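Local atomic coordinates of ubiquitin-conjugating enzyme (Plasmodium falciparum 3D7, PDB entry 2H2Y), a protein that probably acts as a ubiquitin-conjugating enzyme in ubiquitin transfer to target proteins, the chain here being its conjugating domain, part of a longer protein that is probably membrane-anchored. Residues L29-F32 against L33-P37; C105-L109 against G110-N114. All coordinates share one frame; numbering follows the deposited sequence.

Overall arrangement
The chain follows a ubiquitin-conjugating fold, with helix 21-34, a four-stranded antiparallel sheet and helix 119-130. Interaction 1 comes first. It lies at the C-terminal end of helix 21-34 and in the proline-rich exit that leads to strand 40-44. Interaction 2 comes much later, in the loop between strand 85-88 and helix 119-130. Each is a local contact in one continuous piece of chain: a helix end in interaction 1, a 3-10 turn in interaction 2. They follow in series, neither nested nor crossed. The centres of interactions 1 and 2 lie about 21 Å apart, and they do not touch. Both have side chains packed on helix 119-130. Side chains of interaction 1 also pack on strands 40-44 and 51-57.

Interaction 1. Residues L29-F32 against L33-P37; sequences LNNF and LKNPP
Leu-33, Lys-34 and Asn-35 each give their backbone N-H to the carbonyl four residues earlier. Leu-33 N reaches Leu-29 O at 2.9 Å. Lys-34 N reaches Asn-30 O at 3.0 Å. Asn-35 N closes the series on Asn-31 O at 2.7 Å. The next acceptor, Phe-32 O, lies 3.2 Å from Pro-36 N. That nitrogen has no hydrogen to give, so the helical pattern stops. Asn-35 has already left helical backbone angles.

Pro-37 then turns back over the aromatic ring of Phe-32. Pro-37 CD sits over one face of the Phe-32 ring, 3.9 Å from its centroid, in a CH-pi contact. Phe-32 CZ is the ring atom nearest to Pro-37 CD, at 3.5 Å. Phe-32 carries CG opposite its backbone N (chi1 -161°), which swings the ring beside its own carbonyl carbon, on the side where the exit chain passes. The ring also packs on Ile-42, Val-54 and Ser-120, and Pro-37 meets Leu-124. Proline just past the last helical turn is a common way to end a helix, here the N-terminal helix of the ubiquitin-conjugating fold.

Interaction 2. Residues C105-L109 against G110-N114; sequences CLSVL and GDDYN
Ser-107 and Asp-112 face each other across a tight turn. The Asp-112 CA-CB bond is directed at 105-109, and one branch of its carboxylate leads. Asp-112 OD2 lies 3.1 Å from Ser-107 OG, but the angle is poor for a hydrogen bond. This oxygen runs alongside the serine, nearer its CB than its OG. The methylene of Asp-112 lies by the serine carbonyl, with Asp-112 CB 3.4 Å from Ser-107 O.

That carbonyl oxygen is the hub of the turn. It takes two backbone N-H groups. Gly-110 N binds Ser-107 O at 3.0 Å and Asp-112 N binds it at 2.8 Å. The two donors come from opposite faces of the carbonyl plane, 55° and 44° out of it, so the oxygen is gripped from both sides. The bond from Gly-110 continues the 3-10 pattern begun by Leu-109 N to Leu-106 O, at 3.0 Å. A weak bond from Tyr-113 N to Gly-110 O follows.

Tyr-113 meets the turn differently. The Tyr-113 ring turns an edge to Val-108 O, which lies near the ring plane and 3.6 Å from Tyr-113 CD1. With CG set opposite its backbone N (chi1 172°), the ring leads away from there, and its OH is hydrogen-bonded to Pro-80 O. The bonds from CA to CB of Val-108 and Leu-109 point away from 110-114, though Leu-109 CB still touches Gly-110.

This 3-10 turn follows the cysteine-containing segment of the ubiquitin-conjugating fold; Cys-105 has been seen in an interchain disulfide. The turn lies at the surface, in the loop that follows strand 85-88 and precedes helix 119-130. Val-108 and Leu-109 pack on Leu-122 of that helix, and Leu-106 on Ile-126 and Met-129. Tyr-113 touches Tyr-79, Pro-83 and Pro-84 in the loop that leads into strand 85-88.

Interaction 1. Residues L29-F32 against L33-P37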
loop_
_atom_site.group_PDB
_atom_site.type_symbol
_atom_site.label_atom_id
_atom_site.label_comp_id
_atom_site.label_asym_id
_atom_site.label_seq_id
_atom_site.Cartn_x
_atom_site.Cartn_y
_atom_site.Cartn_z
ATOM N N LEU A 29 -6.801 7.502 0.512
ATOM C CA LEU A 29 -6.710 7.092 1.910
ATOM C C LEU A 29 -8.086 6.639 2.402
ATOM O O LEU A 29 -8.226 5.533 2.940
ATOM C CB LEU A 29 -6.198 8.245 2.781
ATOM C CG LEU A 29 -6.112 7.988 4.296
ATOM C CD1 LEU A 29 -5.110 6.883 4.601
ATOM C CD2 LEU A 29 -5.701 9.270 4.997
ATOM N N ASN A 30 -9.097 7.493 2.201
ATOM C CA ASN A 30 -10.472 7.191 2.614
ATOM C C ASN A 30 -10.954 5.870 2.045
ATOM O O ASN A 30 -11.596 5.082 2.745
ATOM C CB ASN A 30 -11.432 8.301 2.186
ATOM C CG ASN A 30 -11.224 9.567 2.969
ATOM O OD1 ASN A 30 -11.064 9.529 4.192
ATOM N ND2 ASN A 30 -11.230 10.703 2.280
ATOM N N ASN A 31 -10.665 5.624 0.772
ATOM C CA ASN A 31 -11.079 4.364 0.197
ATOM C C ASN A 31 -10.327 3.241 0.893
ATOM O O ASN A 31 -10.878 2.160 1.102
ATOM C CB ASN A 31 -10.800 4.312 -1.302
ATOM C CG ASN A 31 -10.923 2.896 -1.861
ATOM O OD1 ASN A 31 -9.970 2.105 -1.816
ATOM N ND2 ASN A 31 -12.107 2.560 -2.365
ATOM N N PHE A 32 -9.077 3.498 1.271
ATOM C CA PHE A 32 -8.290 2.469 1.924
ATOM C C PHE A 32 -8.904 2.094 3.269
ATOM O O PHE A 32 -8.969 0.911 3.621
ATOM C CB PHE A 32 -6.841 2.920 2.107
ATOM C CG PHE A 32 -5.891 1.782 2.344
ATOM C CD1 PHE A 32 -5.226 1.178 1.276
ATOM C CD2 PHE A 32 -5.699 1.270 3.626
ATOM C CE1 PHE A 32 -4.379 0.071 1.480
ATOM C CE2 PHE A 32 -4.860 0.168 3.841
ATOM C CZ PHE A 32 -4.198 -0.433 2.762
ATOM N N LEU A 33 -9.353 3.097 4.020
ATOM C CA LEU A 33 -9.986 2.854 5.317
ATOM C C LEU A 33 -11.328 2.118 5.137
ATOM O O LEU A 33 -11.664 1.227 5.913
ATOM C CB LEU A 33 -10.237 4.177 6.047
ATOM C CG LEU A 33 -9.062 5.080 6.423
ATOM C CD1 LEU A 33 -9.613 6.388 6.922
ATOM C CD2 LEU A 33 -8.195 4.438 7.488
ATOM N N LYS A 34 -12.079 2.490 4.104
ATOM C CA LYS A 34 -13.373 1.880 3.830
ATOM C C LYS A 34 -13.314 0.470 3.221
ATOM O O LYS A 34 -14.161 -0.373 3.530
ATOM C CB LYS A 34 -14.184 2.803 2.921
ATOM C CG LYS A 34 -15.593 2.311 2.593
ATOM C CD LYS A 34 -16.339 3.355 1.764
ATOM C CE LYS A 34 -17.691 2.854 1.284
ATOM N NZ LYS A 34 -18.332 3.823 0.335
ATOM N N ASN A 35 -12.333 0.213 2.355
ATOM C CA ASN A 35 -12.185 -1.105 1.718
ATOM C C ASN A 35 -10.770 -1.640 1.903
ATOM O O ASN A 35 -10.027 -1.819 0.932
ATOM C CB ASN A 35 -12.478 -1.015 0.224
ATOM C CG ASN A 35 -13.841 -0.469 -0.061
ATOM O OD1 ASN A 35 -14.843 -1.007 0.406
ATOM N ND2 ASN A 35 -13.895 0.610 -0.831
ATOM N N PRO A 36 -10.393 -1.938 3.150
ATOM C CA PRO A 36 -9.056 -2.444 3.452
ATOM C C PRO A 36 -8.750 -3.770 2.786
ATOM O O PRO A 36 -9.632 -4.621 2.660
ATOM C CB PRO A 36 -9.073 -2.586 4.974
ATOM C CG PRO A 36 -10.229 -1.736 5.408
ATOM C CD PRO A 36 -11.237 -1.988 4.347
ATOM N N PRO A 37 -7.504 -3.949 2.315
ATOM C CA PRO A 37 -7.138 -5.218 1.678
ATOM C C PRO A 37 -7.050 -6.216 2.832
ATOM O O PRO A 37 -6.472 -5.903 3.874
ATOM C CB PRO A 37 -5.780 -4.913 1.066
ATOM C CG PRO A 37 -5.866 -3.447 0.773
ATOM C CD PRO A 37 -6.501 -2.912 2.019
#

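Interaction 2. Residues C105-L109 against G110-N114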
loop_
_atom_site.group_PDB
_atom_site.type_symbol
_atom_site.label_atom_id
_atom_site.label_comp_id
_atom_site.label_asym_id
_atom_site.label_seq_id
_atom_site.Cartn_x
_atom_site.Cartn_y
_atom_site.Cartn_z
ATOM N N CYS A 105 8.914 -6.930 -7.580
ATOM C CA CYS A 105 8.886 -7.034 -9.019
ATOM C C CYS A 105 7.443 -7.286 -9.398
ATOM O O CYS A 105 6.967 -8.425 -9.351
ATOM C CB CYS A 105 9.772 -8.184 -9.499
ATOM S SG CYS A 105 9.938 -8.261 -11.289
ATOM N N LEU A 106 6.743 -6.212 -9.749
ATOM C CA LEU A 106 5.342 -6.309 -10.135
ATOM C C LEU A 106 5.061 -5.297 -11.235
ATOM O O LEU A 106 5.318 -4.102 -11.076
ATOM C CB LEU A 106 4.442 -6.041 -8.929
ATOM C CG LEU A 106 3.066 -6.704 -8.971
ATOM C CD1 LEU A 106 3.235 -8.216 -8.905
ATOM C CD2 LEU A 106 2.215 -6.221 -7.813
ATOM N N SER A 107 4.536 -5.790 -12.351
ATOM C CA SER A 107 4.229 -4.957 -13.506
ATOM C C SER A 107 3.408 -3.731 -13.138
ATOM O O SER A 107 3.662 -2.626 -13.627
ATOM C CB SER A 107 3.467 -5.783 -14.541
ATOM O OG SER A 107 2.246 -6.258 -13.999
ATOM N N VAL A 108 2.428 -3.944 -12.265
ATOM C CA VAL A 108 1.522 -2.895 -11.808
ATOM C C VAL A 108 2.209 -1.670 -11.217
ATOM O O VAL A 108 1.733 -0.550 -11.370
ATOM C CB VAL A 108 0.557 -3.426 -10.743
ATOM C CG1 VAL A 108 -0.554 -2.432 -10.534
ATOM C CG2 VAL A 108 0.008 -4.787 -11.152
ATOM N N LEU A 109 3.322 -1.884 -10.532
ATOM C CA LEU A 109 4.039 -0.785 -9.905
ATOM C C LEU A 109 4.949 -0.026 -10.855
ATOM O O LEU A 109 5.567 0.964 -10.462
ATOM C CB LEU A 109 4.855 -1.314 -8.729
ATOM C CG LEU A 109 3.987 -1.904 -7.618
ATOM C CD1 LEU A 109 4.844 -2.531 -6.536
ATOM C CD2 LEU A 109 3.135 -0.799 -7.045
ATOM N N GLY A 110 5.026 -0.476 -12.106
ATOM C CA GLY A 110 5.893 0.194 -13.056
ATOM C C GLY A 110 5.412 0.290 -14.492
ATOM O O GLY A 110 4.742 1.254 -14.871
ATOM N N ASP A 111 5.744 -0.713 -15.295
ATOM C CA ASP A 111 5.383 -0.716 -16.705
ATOM C C ASP A 111 3.928 -0.988 -17.071
ATOM O O ASP A 111 3.557 -0.888 -18.244
ATOM C CB ASP A 111 6.307 -1.674 -17.452
ATOM C CG ASP A 111 7.732 -1.150 -17.526
ATOM O OD1 ASP A 111 8.266 -0.746 -16.474
ATOM O OD2 ASP A 111 8.318 -1.135 -18.630
ATOM N N ASP A 112 3.102 -1.327 -16.085
ATOM C CA ASP A 112 1.685 -1.584 -16.337
ATOM C C ASP A 112 0.801 -0.644 -15.535
ATOM O O ASP A 112 -0.424 -0.718 -15.600
ATOM C CB ASP A 112 1.313 -3.021 -15.983
ATOM C CG ASP A 112 1.503 -3.969 -17.141
ATOM O OD1 ASP A 112 1.239 -3.549 -18.292
ATOM O OD2 ASP A 112 1.896 -5.134 -16.899
ATOM N N TYR A 113 1.432 0.240 -14.775
ATOM C CA TYR A 113 0.703 1.182 -13.949
ATOM C C TYR A 113 0.057 2.273 -14.766
ATOM O O TYR A 113 0.608 2.713 -15.771
ATOM C CB TYR A 113 1.641 1.845 -12.943
ATOM C CG TYR A 113 0.993 2.977 -12.183
ATOM C CD1 TYR A 113 0.222 2.736 -11.048
ATOM C CD2 TYR A 113 1.142 4.293 -12.608
ATOM C CE1 TYR A 113 -0.382 3.786 -10.354
ATOM C CE2 TYR A 113 0.538 5.345 -11.926
ATOM C CZ TYR A 113 -0.219 5.085 -10.803
ATOM O OH TYR A 113 -0.814 6.131 -10.140
ATOM N N ASN A 114 -1.117 2.703 -14.315
ATOM C CA ASN A 114 -1.847 3.798 -14.943
ATOM C C ASN A 114 -2.551 4.550 -13.809
ATOM O O ASN A 114 -3.060 3.940 -12.865
ATOM C CB ASN A 114 -2.859 3.286 -15.977
ATOM C CG ASN A 114 -3.991 2.521 -15.352
ATOM O OD1 ASN A 114 -3.844 1.355 -14.985
ATOM N ND2 ASN A 114 -5.135 3.178 -15.210
#